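Local coordinates for 2,5-dihydroxypyridine 5,6-dioxygenase (Pseudomonas putida KT2440, PDB 7CUP), which catalyses the iron-dependent opening of the 2,5-dihydroxypyridine ring between carbons 5 and 6 by dioxygen, giving N-formylmaleamate in aerobic nicotinate degradation, at residues Glu146-Leu155 and His166-Thr176; Phe196-Ala204 and Asn306-Lys314. All blocks are in the same frame, centred on the assembly; numbering follows the deposited sequence.

Contact 1: residues Glu146-Leu155 and His166-Thr176; sequences ETLLKQARSL and HAPLGQYPAVT
The imidazole of His166 meets Ser154 obliquely, with CE1 3.4 Å from Ser154 OG and the ring also touching Ser154 CB, while its ND1 is hydrogen-bonded to His156. The Arg153 guanidinium likewise lies oblique to Leu169 O, at the margin of the contact. His166 and Ser154 face each other across a beta hairpin of strands 154-158 and 164-168, the first of which follows helix 136-151 closely; Arg153 lies just before that strand. Leu155 and Ala167 form an antiparallel hydrogen-bonded pair: Leu155 N donates to Ala167 O at 2.9 Å, and Ala167 N returns a bond of 2.8 Å to Leu155 O, almost straight on to the carbonyl. Beyond the non-hydrogen-bonded pair Ser154-Pro168, Leu169 N reaches Arg153 O at 2.8 Å from above the carbonyl plane, 45° out of it.

Leu169 then turns inward. With CG beside its backbone N (chi1 -59°), it lays CD1 3.9 Å from Leu155 CB and close to Leu149 and Ala152. Leu149 also packs on Trp268 of strand 263-269, which carries the iron ligand His265, and its CD2 rests 3.8 Å from Ala174 CB. At the far end Glu146, its chain extended with CG anti to the backbone N (chi1 -178°), crosses Thr176 at about a right angle. Its CD lies 3.7 Å from Thr176 CG2, and one water joins Glu146 OE1 to Thr176 OG1, which Arg186 also binds. An alanine in place of Glu146 would take away this cover, and is likely to leave a gap beside the Thr176 methyl and deprive the water of one acceptor. Four residues on from Glu146, the aliphatic stem of Lys150 touches the Ala174 methyl, CG to CB 3.7 Å.

Contact 2: residues Phe196-Ala204 and Asn306-Lys314; sequences FTWPNEDSA and NTEVGGKRK
Ring packing centres on Trp198, whose indole carries Val309 on one face. Val309 CG1 stands 3.5 Å from the centroid of the Trp198 six-membered ring, only 16° off the normal, a CH-pi contact. A chi1 of -67° turns CG1 over that ring and leaves CG2 over the centre of the indole. Asn306 CB approaches the ring obliquely, and Glu308 OE1 touches its edge, 3.9 Å from Trp198 CZ2.

Among polar contacts, a water accepts from Trp198 NE1 at 2.9 Å and also appears to donate to Glu308 OE2, at a distance short enough to be doubtful. Glu201 OE2 receives a weak hydrogen bond from Asn306 ND2 at 3.5 Å, and its other oxygen is bound by Tyr172. Inside the loop, Asn306 OD1 accepts from Arg313 N at 2.9 Å, and the amide carbon lies over one face of the Arg313 guanidinium, offset toward its rim.

Among charges, Glu201 OE2 and Arg313 NH1 form a long salt bridge of 4.0 Å, with the oxygen well out of the guanidinium plane and a water linking the two atoms, while Arg313 NE is hydrogen-bonded to Gly304 O. The methylene stem of Lys312 passes OE2, its ammonium beyond salt-bridge range.

Trp198 packs on His265 and Glu308 lies near His318, beside a non-heme iron site built on two histidines and one carboxylate: His265, His318 and Asp320, with Ser302, bind the metal.

Both contacts are partly buried and lie on the same side of the chain's centre, their own centres about 12 Å apart. Both reach one antiparallel sheet, where strands 175-177 and 194-197 are neighbours; the hairpin of contact 1 belongs to a different sheet. Contact 1 joins elements close in sequence by backbone pairing and aliphatic packing, whereas contact 2 brings together segments some hundred residues apart almost wholly through side chains, with no backbone pairing, mixing an aromatic face, one weak hydrogen bond, charges and waters. Segments 166-176 and 196-204 meet directly, with Pro168 O probably accepting from Asn200 N. Contact 2 includes Glu308, close to the iron; the Leu155 side chain of contact 1 is farther from it.

Contact 1: residues Glu146-Leu155 and His166-Thr176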
ATOM      1  N   GLU A 146       2.727 -16.473  43.592  1.00 35.85           N
ATOM      2  CA  GLU A 146       4.146 -16.854  43.428  1.00 35.21           C
ATOM      3  C   GLU A 146       4.753 -17.170  44.801  1.00 35.33           C
ATOM      4  O   GLU A 146       5.545 -18.123  44.857  1.00 33.84           O
ATOM      5  CB  GLU A 146       4.943 -15.760  42.720  1.00 36.43           C
ATOM      6  CG  GLU A 146       6.415 -16.124  42.487  1.00 36.89           C
ATOM      7  CD  GLU A 146       7.302 -14.959  42.064  1.00 38.70           C
ATOM      8  OE1 GLU A 146       6.915 -13.807  42.340  1.00 43.50           O
ATOM      9  OE2 GLU A 146       8.370 -15.199  41.452  1.00 39.59           O
ATOM     10  N   THR A 147       4.426 -16.412  45.850  1.00 38.38           N
ATOM     11  CA  THR A 147       5.057 -16.568  47.199  1.00 44.62           C
ATOM     12  C   THR A 147       4.726 -17.979  47.740  1.00 44.34           C
ATOM     13  O   THR A 147       5.648 -18.626  48.292  1.00 44.79           O
ATOM     14  CB  THR A 147       4.714 -15.410  48.156  1.00 45.72           C
ATOM     15  OG1 THR A 147       3.319 -15.416  48.443  1.00 58.29           O
ATOM     16  CG2 THR A 147       5.085 -14.035  47.643  1.00 42.61           C
ATOM     17  N   LEU A 148       3.497 -18.467  47.525  1.00 40.18           N
ATOM     18  CA  LEU A 148       3.075 -19.865  47.818  1.00 42.84           C
ATOM     19  C   LEU A 148       3.834 -20.844  46.926  1.00 44.87           C
ATOM     20  O   LEU A 148       4.442 -21.783  47.447  1.00 45.98           O
ATOM     21  CB  LEU A 148       1.566 -20.018  47.599  1.00 45.97           C
ATOM     22  CG  LEU A 148       0.691 -19.838  48.833  1.00 47.85           C
ATOM     23  CD1 LEU A 148      -0.779 -19.935  48.468  1.00 46.95           C
ATOM     24  CD2 LEU A 148       1.021 -20.879  49.899  1.00 53.02           C
ATOM     25  N   LEU A 149       3.778 -20.653  45.612  1.00 47.31           N
ATOM     26  CA  LEU A 149       4.379 -21.611  44.664  1.00 44.03           C
ATOM     27  C   LEU A 149       5.864 -21.829  44.997  1.00 44.26           C
ATOM     28  O   LEU A 149       6.300 -22.969  44.880  1.00 44.01           O
ATOM     29  CB  LEU A 149       4.203 -21.107  43.228  1.00 41.97           C
ATOM     30  CG  LEU A 149       4.867 -21.994  42.176  1.00 42.39           C
ATOM     31  CD1 LEU A 149       4.425 -23.446  42.327  1.00 38.34           C
ATOM     32  CD2 LEU A 149       4.575 -21.483  40.767  1.00 45.89           C
ATOM     33  N   LYS A 150       6.622 -20.787  45.353  1.00 48.72           N
ATOM     34  CA  LYS A 150       8.115 -20.847  45.424  1.00 55.63           C
ATOM     35  C   LYS A 150       8.555 -21.836  46.510  1.00 57.88           C
ATOM     36  O   LYS A 150       9.530 -22.591  46.262  1.00 61.91           O
ATOM     37  CB  LYS A 150       8.729 -19.467  45.675  1.00 55.36           C
ATOM     38  CG  LYS A 150       8.933 -18.645  44.413  1.00 55.94           C
ATOM     39  CD  LYS A 150       9.235 -17.192  44.688  1.00 62.42           C
ATOM     40  CE  LYS A 150      10.720 -16.924  44.751  1.00 64.69           C
ATOM     41  NZ  LYS A 150      11.001 -15.602  45.349  1.00 66.97           N
ATOM     42  N   GLN A 151       7.848 -21.856  47.640  1.00 60.50           N
ATOM     43  CA  GLN A 151       8.176 -22.728  48.803  1.00 65.62           C
ATOM     44  C   GLN A 151       7.539 -24.137  48.667  1.00 61.61           C
ATOM     45  O   GLN A 151       8.061 -25.058  49.330  1.00 61.31           O
ATOM     46  CB  GLN A 151       7.864 -21.993  50.112  1.00 65.69           C
ATOM     47  CG  GLN A 151       6.451 -21.439  50.253  1.00 71.19           C
ATOM     48  CD  GLN A 151       5.417 -22.503  50.538  1.00 79.02           C
ATOM     49  OE1 GLN A 151       5.527 -23.647  50.093  1.00 77.15           O
ATOM     50  NE2 GLN A 151       4.390 -22.123  51.284  1.00 80.95           N
ATOM     51  N   ALA A 152       6.497 -24.346  47.843  1.00 50.33           N
ATOM     52  CA  ALA A 152       5.805 -25.656  47.694  1.00 48.70           C
ATOM     53  C   ALA A 152       6.847 -26.725  47.374  1.00 47.72           C
ATOM     54  O   ALA A 152       7.840 -26.390  46.715  1.00 49.73           O
ATOM     55  CB  ALA A 152       4.738 -25.622  46.619  1.00 45.99           C
ATOM     56  N   ARG A 153       6.628 -27.958  47.828  1.00 49.44           N
ATOM     57  CA  ARG A 153       7.599 -29.078  47.675  1.00 52.73           C
ATOM     58  C   ARG A 153       7.088 -30.065  46.620  1.00 48.62           C
ATOM     59  O   ARG A 153       7.930 -30.785  46.019  1.00 44.60           O
ATOM     60  CB  ARG A 153       7.844 -29.744  49.035  1.00 57.69           C
ATOM     61  CG  ARG A 153       8.822 -28.990  49.925  1.00 64.76           C
ATOM     62  CD  ARG A 153      10.239 -29.023  49.364  1.00 74.80           C
ATOM     63  NE  ARG A 153      11.144 -29.986  50.004  1.00 84.94           N
ATOM     64  CZ  ARG A 153      11.376 -31.250  49.615  1.00 84.84           C
ATOM     65  NH1 ARG A 153      10.745 -31.778  48.576  1.00 82.03           N
ATOM     66  NH2 ARG A 153      12.243 -31.993  50.287  1.00 81.88           N
ATOM     67  N   SER A 154       5.764 -30.096  46.426  1.00 45.69           N
ATOM     68  CA  SER A 154       5.053 -30.873  45.378  1.00 42.24           C
ATOM     69  C   SER A 154       3.854 -30.066  44.851  1.00 45.73           C
ATOM     70  O   SER A 154       3.255 -29.270  45.632  1.00 41.31           O
ATOM     71  CB  SER A 154       4.591 -32.195  45.916  1.00 39.96           C
ATOM     72  OG  SER A 154       3.422 -32.022  46.708  1.00 39.37           O
ATOM     73  N   LEU A 155       3.487 -30.295  43.585  1.00 41.81           N
ATOM     74  CA  LEU A 155       2.175 -29.866  43.032  1.00 43.33           C
ATOM     75  C   LEU A 155       1.351 -31.120  42.723  1.00 39.28           C
ATOM     76  O   LEU A 155       1.939 -32.100  42.214  1.00 42.10           O
ATOM     77  CB  LEU A 155       2.401 -28.988  41.792  1.00 41.66           C
ATOM     78  CG  LEU A 155       1.138 -28.526  41.058  1.00 43.49           C
ATOM     79  CD1 LEU A 155       1.387 -27.216  40.327  1.00 46.46           C
ATOM     80  CD2 LEU A 155       0.650 -29.587  40.084  1.00 45.19           C
ATOM     81  N   HIS A 166       1.005 -36.041  40.009  1.00 38.62           N
ATOM     82  CA  HIS A 166       1.914 -35.600  41.096  1.00 43.47           C
ATOM     83  C   HIS A 166       3.226 -35.132  40.487  1.00 37.49           C
ATOM     84  O   HIS A 166       3.818 -35.875  39.683  1.00 40.29           O
ATOM     85  CB  HIS A 166       2.131 -36.704  42.150  1.00 49.68           C
ATOM     86  CG  HIS A 166       2.682 -36.177  43.440  1.00 54.63           C
ATOM     87  ND1 HIS A 166       1.921 -35.431  44.334  1.00 61.20           N
ATOM     88  CD2 HIS A 166       3.920 -36.257  43.983  1.00 59.73           C
ATOM     89  CE1 HIS A 166       2.663 -35.091  45.371  1.00 61.47           C
ATOM     90  NE2 HIS A 166       3.897 -35.584  45.177  1.00 59.03           N
ATOM     91  N   ALA A 167       3.664 -33.948  40.903  1.00 42.24           N
ATOM     92  CA  ALA A 167       4.913 -33.304  40.440  1.00 45.39           C
ATOM     93  C   ALA A 167       5.749 -32.868  41.640  1.00 43.88           C
ATOM     94  O   ALA A 167       5.511 -31.814  42.221  1.00 43.61           O
ATOM     95  CB  ALA A 167       4.577 -32.123  39.558  1.00 49.34           C
ATOM     96  N   PRO A 168       6.792 -33.632  42.019  1.00 46.01           N
ATOM     97  CA  PRO A 168       7.776 -33.122  42.974  1.00 47.44           C
ATOM     98  C   PRO A 168       8.425 -31.827  42.437  1.00 42.07           C
ATOM     99  O   PRO A 168       8.834 -31.765  41.281  1.00 43.46           O
ATOM    100  CB  PRO A 168       8.775 -34.286  43.119  1.00 45.72           C
ATOM    101  CG  PRO A 168       8.015 -35.505  42.618  1.00 46.09           C
ATOM    102  CD  PRO A 168       7.122 -34.974  41.516  1.00 45.47           C
ATOM    103  N   LEU A 169       8.508 -30.808  43.285  1.00 42.78           N
ATOM    104  CA  LEU A 169       9.142 -29.504  42.954  1.00 45.76           C
ATOM    105  C   LEU A 169      10.406 -29.288  43.796  1.00 48.07           C
ATOM    106  O   LEU A 169      10.604 -30.063  44.757  1.00 49.66           O
ATOM    107  CB  LEU A 169       8.111 -28.408  43.216  1.00 40.83           C
ATOM    108  CG  LEU A 169       6.825 -28.542  42.408  1.00 37.76           C
ATOM    109  CD1 LEU A 169       5.805 -27.507  42.841  1.00 38.44           C
ATOM    110  CD2 LEU A 169       7.103 -28.449  40.922  1.00 36.40           C
ATOM    111  N   GLY A 170      11.194 -28.260  43.445  1.00 44.45           N
ATOM    112  CA  GLY A 170      12.380 -27.778  44.180  1.00 41.05           C
ATOM    113  C   GLY A 170      13.557 -27.548  43.255  1.00 39.39           C
ATOM    114  O   GLY A 170      14.355 -26.657  43.502  1.00 46.04           O
ATOM    115  N   GLN A 171      13.680 -28.322  42.194  1.00 36.47           N
ATOM    116  CA  GLN A 171      14.815 -28.189  41.263  1.00 39.53           C
ATOM    117  C   GLN A 171      14.717 -26.858  40.497  1.00 39.23           C
ATOM    118  O   GLN A 171      15.791 -26.351  40.057  1.00 39.54           O
ATOM    119  CB  GLN A 171      14.860 -29.416  40.357  1.00 43.59           C
ATOM    120  CG  GLN A 171      16.183 -29.589  39.626  1.00 46.88           C
ATOM    121  CD  GLN A 171      16.303 -30.957  38.999  1.00 49.91           C
ATOM    122  OE1 GLN A 171      15.405 -31.797  39.118  1.00 46.13           O
ATOM    123  NE2 GLN A 171      17.424 -31.186  38.330  1.00 49.10           N
ATOM    124  N   TYR A 172      13.521 -26.287  40.313  1.00 37.41           N
ATOM    125  CA  TYR A 172      13.331 -25.254  39.257  1.00 36.32           C
ATOM    126  C   TYR A 172      12.589 -24.039  39.784  1.00 34.34           C
ATOM    127  O   TYR A 172      11.742 -24.139  40.667  1.00 37.25           O
ATOM    128  CB  TYR A 172      12.617 -25.851  38.048  1.00 36.67           C
ATOM    129  CG  TYR A 172      13.435 -26.843  37.268  1.00 33.28           C
ATOM    130  CD1 TYR A 172      14.547 -26.450  36.557  1.00 37.79           C
ATOM    131  CD2 TYR A 172      13.094 -28.185  37.243  1.00 35.91           C
ATOM    132  CE1 TYR A 172      15.309 -27.360  35.840  1.00 36.51           C
ATOM    133  CE2 TYR A 172      13.848 -29.113  36.554  1.00 32.70           C
ATOM    134  CZ  TYR A 172      14.944 -28.695  35.828  1.00 34.02           C
ATOM    135  OH  TYR A 172      15.661 -29.589  35.089  1.00 39.12           O
ATOM    136  N   PRO A 173      12.840 -22.839  39.223  1.00 30.84           N
ATOM    137  CA  PRO A 173      12.203 -21.631  39.741  1.00 32.00           C
ATOM    138  C   PRO A 173      10.705 -21.552  39.381  1.00 31.95           C
ATOM    139  O   PRO A 173      10.264 -22.290  38.544  1.00 32.54           O
ATOM    140  CB  PRO A 173      13.017 -20.495  39.105  1.00 30.66           C
ATOM    141  CG  PRO A 173      13.633 -21.089  37.869  1.00 32.40           C
ATOM    142  CD  PRO A 173      13.697 -22.591  38.069  1.00 31.62           C
ATOM    143  N   ALA A 174       9.972 -20.664  40.050  1.00 31.44           N
ATOM    144  CA  ALA A 174       8.623 -20.173  39.702  1.00 34.12           C
ATOM    145  C   ALA A 174       8.783 -19.041  38.673  1.00 38.75           C
ATOM    146  O   ALA A 174       9.664 -18.210  38.860  1.00 37.13           O
ATOM    147  CB  ALA A 174       7.951 -19.671  40.951  1.00 33.35           C
ATOM    148  N   VAL A 175       7.996 -19.034  37.598  1.00 38.55           N
ATOM    149  CA  VAL A 175       7.976 -17.915  36.617  1.00 33.81           C
ATOM    150  C   VAL A 175       6.567 -17.341  36.606  1.00 32.43           C
ATOM    151  O   VAL A 175       5.608 -18.124  36.628  1.00 30.01           O
ATOM    152  CB  VAL A 175       8.448 -18.375  35.231  1.00 35.04           C
ATOM    153  CG1 VAL A 175       8.273 -17.289  34.176  1.00 36.63           C
ATOM    154  CG2 VAL A 175       9.896 -18.823  35.283  1.00 35.04           C
ATOM    155  N   THR A 176       6.470 -16.015  36.632  1.00 30.71           N
ATOM    156  CA  THR A 176       5.197 -15.261  36.521  1.00 28.82           C
ATOM    157  C   THR A 176       5.111 -14.522  35.176  1.00 27.02           C
ATOM    158  O   THR A 176       6.157 -14.119  34.635  1.00 25.20           O
ATOM    159  CB  THR A 176       5.055 -14.277  37.682  1.00 29.58           C
ATOM    160  OG1 THR A 176       6.047 -13.257  37.544  1.00 29.14           O
ATOM    161  CG2 THR A 176       5.197 -14.979  39.014  1.00 30.98           C
TER
HETATM  162  O   HOH W   1       7.897 -12.310  39.739  1.00 54.85           O

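Contact 2: residues Phe196-Ala204 and Asn306-Lys314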
ATOM      1  N   PHE A 196       3.777 -20.572  36.651  1.00 26.13           N
ATOM      2  CA  PHE A 196       4.146 -21.982  36.436  1.00 30.39           C
ATOM      3  C   PHE A 196       5.557 -22.247  36.985  1.00 32.31           C
ATOM      4  O   PHE A 196       6.308 -21.280  37.229  1.00 32.18           O
ATOM      5  CB  PHE A 196       4.068 -22.301  34.942  1.00 32.10           C
ATOM      6  CG  PHE A 196       4.788 -21.310  34.060  1.00 29.64           C
ATOM      7  CD1 PHE A 196       6.128 -21.487  33.739  1.00 32.56           C
ATOM      8  CD2 PHE A 196       4.126 -20.208  33.549  1.00 29.02           C
ATOM      9  CE1 PHE A 196       6.787 -20.583  32.921  1.00 33.38           C
ATOM     10  CE2 PHE A 196       4.787 -19.298  32.738  1.00 32.24           C
ATOM     11  CZ  PHE A 196       6.120 -19.476  32.435  1.00 33.86           C
ATOM     12  N   THR A 197       5.854 -23.526  37.218  1.00 34.73           N
ATOM     13  CA  THR A 197       7.209 -24.091  37.435  1.00 35.62           C
ATOM     14  C   THR A 197       7.431 -25.240  36.467  1.00 36.34           C
ATOM     15  O   THR A 197       6.633 -25.394  35.525  1.00 33.07           O
ATOM     16  CB  THR A 197       7.440 -24.736  38.814  1.00 37.55           C
ATOM     17  OG1 THR A 197       6.400 -24.449  39.749  1.00 43.08           O
ATOM     18  CG2 THR A 197       8.787 -24.341  39.364  1.00 32.49           C
ATOM     19  N   TRP A 198       8.486 -26.014  36.724  1.00 33.16           N
ATOM     20  CA  TRP A 198       8.776 -27.308  36.080  1.00 34.16           C
ATOM     21  C   TRP A 198       8.821 -28.358  37.180  1.00 34.02           C
ATOM     22  O   TRP A 198       9.199 -28.052  38.304  1.00 32.20           O
ATOM     23  CB  TRP A 198      10.091 -27.203  35.299  1.00 34.50           C
ATOM     24  CG  TRP A 198      10.014 -26.252  34.149  1.00 36.21           C
ATOM     25  CD1 TRP A 198      10.010 -26.576  32.823  1.00 35.40           C
ATOM     26  CD2 TRP A 198       9.966 -24.817  34.215  1.00 35.66           C
ATOM     27  NE1 TRP A 198       9.932 -25.445  32.065  1.00 35.91           N
ATOM     28  CE2 TRP A 198       9.905 -24.352  32.887  1.00 34.84           C
ATOM     29  CE3 TRP A 198      10.014 -23.884  35.259  1.00 37.39           C
ATOM     30  CZ2 TRP A 198       9.887 -22.997  32.573  1.00 34.75           C
ATOM     31  CZ3 TRP A 198       9.981 -22.542  34.954  1.00 39.88           C
ATOM     32  CH2 TRP A 198       9.906 -22.109  33.626  1.00 39.19           C
ATOM     33  N   PRO A 199       8.394 -29.603  36.916  1.00 37.28           N
ATOM     34  CA  PRO A 199       8.610 -30.686  37.875  1.00 37.87           C
ATOM     35  C   PRO A 199      10.112 -31.011  37.962  1.00 40.90           C
ATOM     36  O   PRO A 199      10.845 -30.790  36.983  1.00 35.04           O
ATOM     37  CB  PRO A 199       7.850 -31.872  37.272  1.00 37.00           C
ATOM     38  CG  PRO A 199       7.811 -31.578  35.770  1.00 39.18           C
ATOM     39  CD  PRO A 199       7.803 -30.065  35.651  1.00 37.65           C
ATOM     40  N   ASN A 200      10.538 -31.609  39.075  1.00 42.83           N
ATOM     41  CA  ASN A 200      11.918 -32.169  39.205  1.00 41.92           C
ATOM     42  C   ASN A 200      12.178 -33.125  38.041  1.00 42.30           C
ATOM     43  O   ASN A 200      11.195 -33.731  37.545  1.00 45.49           O
ATOM     44  CB  ASN A 200      12.120 -32.805  40.583  1.00 41.41           C
ATOM     45  CG  ASN A 200      11.942 -31.781  41.679  1.00 41.68           C
ATOM     46  OD1 ASN A 200      12.124 -30.590  41.450  1.00 42.57           O
ATOM     47  ND2 ASN A 200      11.527 -32.218  42.853  1.00 45.03           N
ATOM     48  N   GLU A 201      13.439 -33.249  37.606  1.00 45.10           N
ATOM     49  CA  GLU A 201      13.818 -34.090  36.433  1.00 49.04           C
ATOM     50  C   GLU A 201      13.359 -35.547  36.717  1.00 47.51           C
ATOM     51  O   GLU A 201      13.442 -35.993  37.865  1.00 41.98           O
ATOM     52  CB  GLU A 201      15.306 -33.862  36.105  1.00 52.78           C
ATOM     53  CG  GLU A 201      15.638 -33.817  34.603  1.00 55.93           C
ATOM     54  CD  GLU A 201      15.090 -32.662  33.766  1.00 65.97           C
ATOM     55  OE1 GLU A 201      14.630 -31.675  34.367  1.00 66.27           O
ATOM     56  OE2 GLU A 201      15.117 -32.747  32.494  1.00 72.62           O
ATOM     57  N   ASP A 202      12.735 -36.208  35.733  1.00 51.10           N
ATOM     58  CA  ASP A 202      12.298 -37.640  35.728  1.00 46.64           C
ATOM     59  C   ASP A 202      11.402 -38.004  36.920  1.00 44.99           C
ATOM     60  O   ASP A 202      11.455 -39.164  37.349  1.00 44.35           O
ATOM     61  CB  ASP A 202      13.506 -38.572  35.675  1.00 48.82           C
ATOM     62  CG  ASP A 202      14.571 -38.093  34.706  1.00 52.57           C
ATOM     63  OD1 ASP A 202      14.279 -38.016  33.472  1.00 46.04           O
ATOM     64  OD2 ASP A 202      15.669 -37.740  35.202  1.00 59.76           O
ATOM     65  N   SER A 203      10.526 -37.104  37.363  1.00 44.91           N
ATOM     66  CA  SER A 203       9.767 -37.241  38.632  1.00 46.92           C
ATOM     67  C   SER A 203       8.251 -37.233  38.441  1.00 47.75           C
ATOM     68  O   SER A 203       7.590 -37.857  39.271  1.00 45.07           O
ATOM     69  CB  SER A 203      10.172 -36.164  39.563  1.00 50.08           C
ATOM     70  OG  SER A 203      11.580 -36.030  39.493  1.00 60.76           O
ATOM     71  N   ALA A 204       7.697 -36.496  37.470  1.00 43.24           N
ATOM     72  CA  ALA A 204       6.226 -36.345  37.348  1.00 39.64           C
ATOM     73  C   ALA A 204       5.596 -37.716  37.089  1.00 34.11           C
ATOM     74  O   ALA A 204       6.145 -38.471  36.264  1.00 34.21           O
ATOM     75  CB  ALA A 204       5.849 -35.353  36.271  1.00 40.17           C
ATOM     76  N   ASN A 306      12.699 -27.824  27.638  1.00 39.44           N
ATOM     77  CA  ASN A 306      12.808 -27.208  28.985  1.00 40.30           C
ATOM     78  C   ASN A 306      14.196 -26.586  29.172  1.00 42.49           C
ATOM     79  O   ASN A 306      14.487 -26.249  30.332  1.00 46.66           O
ATOM     80  CB  ASN A 306      12.426 -28.205  30.093  1.00 39.83           C
ATOM     81  CG  ASN A 306      13.278 -29.463  30.146  1.00 43.53           C
ATOM     82  OD1 ASN A 306      14.109 -29.714  29.268  1.00 42.55           O
ATOM     83  ND2 ASN A 306      13.058 -30.284  31.165  1.00 45.39           N
ATOM     84  N   THR A 307      14.987 -26.371  28.103  1.00 47.93           N
ATOM     85  CA  THR A 307      16.354 -25.762  28.213  1.00 50.79           C
ATOM     86  C   THR A 307      16.251 -24.300  28.654  1.00 47.14           C
ATOM     87  O   THR A 307      17.235 -23.827  29.204  1.00 48.06           O
ATOM     88  CB  THR A 307      17.212 -25.796  26.940  1.00 47.99           C
ATOM     89  OG1 THR A 307      16.563 -24.976  25.973  1.00 53.47           O
ATOM     90  CG2 THR A 307      17.438 -27.184  26.389  1.00 51.56           C
ATOM     91  N   GLU A 308      15.109 -23.631  28.455  1.00 47.74           N
ATOM     92  CA  GLU A 308      14.888 -22.234  28.930  1.00 47.79           C
ATOM     93  C   GLU A 308      15.185 -22.126  30.437  1.00 44.06           C
ATOM     94  O   GLU A 308      15.463 -21.021  30.864  1.00 45.28           O
ATOM     95  CB  GLU A 308      13.472 -21.741  28.622  1.00 47.21           C
ATOM     96  CG  GLU A 308      12.393 -22.493  29.369  1.00 49.63           C
ATOM     97  CD  GLU A 308      10.999 -22.337  28.785  1.00 55.97           C
ATOM     98  OE1 GLU A 308      10.353 -21.302  29.057  1.00 59.38           O
ATOM     99  OE2 GLU A 308      10.564 -23.245  28.049  1.00 63.20           O
ATOM    100  N   VAL A 309      15.105 -23.218  31.209  1.00 46.57           N
ATOM    101  CA  VAL A 309      15.470 -23.262  32.662  1.00 46.29           C
ATOM    102  C   VAL A 309      16.620 -24.257  32.907  1.00 44.55           C
ATOM    103  O   VAL A 309      16.829 -24.644  34.067  1.00 39.97           O
ATOM    104  CB  VAL A 309      14.253 -23.605  33.543  1.00 46.14           C
ATOM    105  CG1 VAL A 309      13.231 -22.498  33.499  1.00 47.36           C
ATOM    106  CG2 VAL A 309      13.626 -24.954  33.212  1.00 42.10           C
ATOM    107  N   GLY A 310      17.327 -24.682  31.865  1.00 42.67           N
ATOM    108  CA  GLY A 310      18.502 -25.567  31.996  1.00 44.23           C
ATOM    109  C   GLY A 310      18.150 -27.045  32.052  1.00 48.49           C
ATOM    110  O   GLY A 310      19.062 -27.842  32.349  1.00 48.39           O
ATOM    111  N   GLY A 311      16.902 -27.430  31.752  1.00 47.86           N
ATOM    112  CA  GLY A 311      16.537 -28.841  31.516  1.00 41.18           C
ATOM    113  C   GLY A 311      17.281 -29.390  30.311  1.00 41.13           C
ATOM    114  O   GLY A 311      17.923 -28.577  29.596  1.00 41.15           O
ATOM    115  N   LYS A 312      17.151 -30.695  30.045  1.00 42.51           N
ATOM    116  CA  LYS A 312      17.943 -31.436  29.019  1.00 43.77           C
ATOM    117  C   LYS A 312      17.312 -31.314  27.626  1.00 41.12           C
ATOM    118  O   LYS A 312      18.034 -31.416  26.631  1.00 43.25           O
ATOM    119  CB  LYS A 312      18.060 -32.909  29.422  1.00 48.47           C
ATOM    120  CG  LYS A 312      18.651 -33.116  30.812  1.00 51.70           C
ATOM    121  CD  LYS A 312      18.155 -34.350  31.522  1.00 55.05           C
ATOM    122  CE  LYS A 312      18.758 -35.631  30.989  1.00 55.91           C
ATOM    123  NZ  LYS A 312      18.609 -36.732  31.971  1.00 56.47           N
ATOM    124  N   ARG A 313      16.015 -31.063  27.549  1.00 39.81           N
ATOM    125  CA  ARG A 313      15.246 -31.230  26.290  1.00 41.63           C
ATOM    126  C   ARG A 313      15.282 -29.939  25.450  1.00 39.35           C
ATOM    127  O   ARG A 313      14.861 -28.891  25.959  1.00 34.83           O
ATOM    128  CB  ARG A 313      13.843 -31.682  26.688  1.00 40.95           C
ATOM    129  CG  ARG A 313      13.835 -32.976  27.497  1.00 38.85           C
ATOM    130  CD  ARG A 313      12.466 -33.620  27.400  1.00 36.52           C
ATOM    131  NE  ARG A 313      11.503 -32.687  27.953  1.00 34.82           N
ATOM    132  CZ  ARG A 313      11.295 -32.500  29.254  1.00 38.08           C
ATOM    133  NH1 ARG A 313      11.953 -33.215  30.157  1.00 42.45           N
ATOM    134  NH2 ARG A 313      10.406 -31.607  29.656  1.00 38.08           N
ATOM    135  N   LYS A 314      15.747 -30.008  24.197  1.00 42.77           N
ATOM    136  CA  LYS A 314      15.672 -28.852  23.257  1.00 45.92           C
ATOM    137  C   LYS A 314      14.766 -29.169  22.052  1.00 38.61           C
ATOM    138  O   LYS A 314      14.859 -28.451  21.044  1.00 39.85           O
ATOM    139  CB  LYS A 314      17.077 -28.443  22.811  1.00 51.24           C
ATOM    140  CG  LYS A 314      17.797 -29.433  21.900  1.00 61.21           C
ATOM    141  CD  LYS A 314      18.779 -28.784  20.919  1.00 68.48           C
ATOM    142  CE  LYS A 314      19.593 -27.639  21.497  1.00 72.50           C
ATOM    143  NZ  LYS A 314      20.203 -27.986  22.809  1.00 75.83           N
TER
HETATM  144  O   HOH W   2       9.671 -25.295  29.133  1.00 32.36           O
HETATM  145  O   HOH W   3      14.485 -34.718  29.935  1.00 39.50           O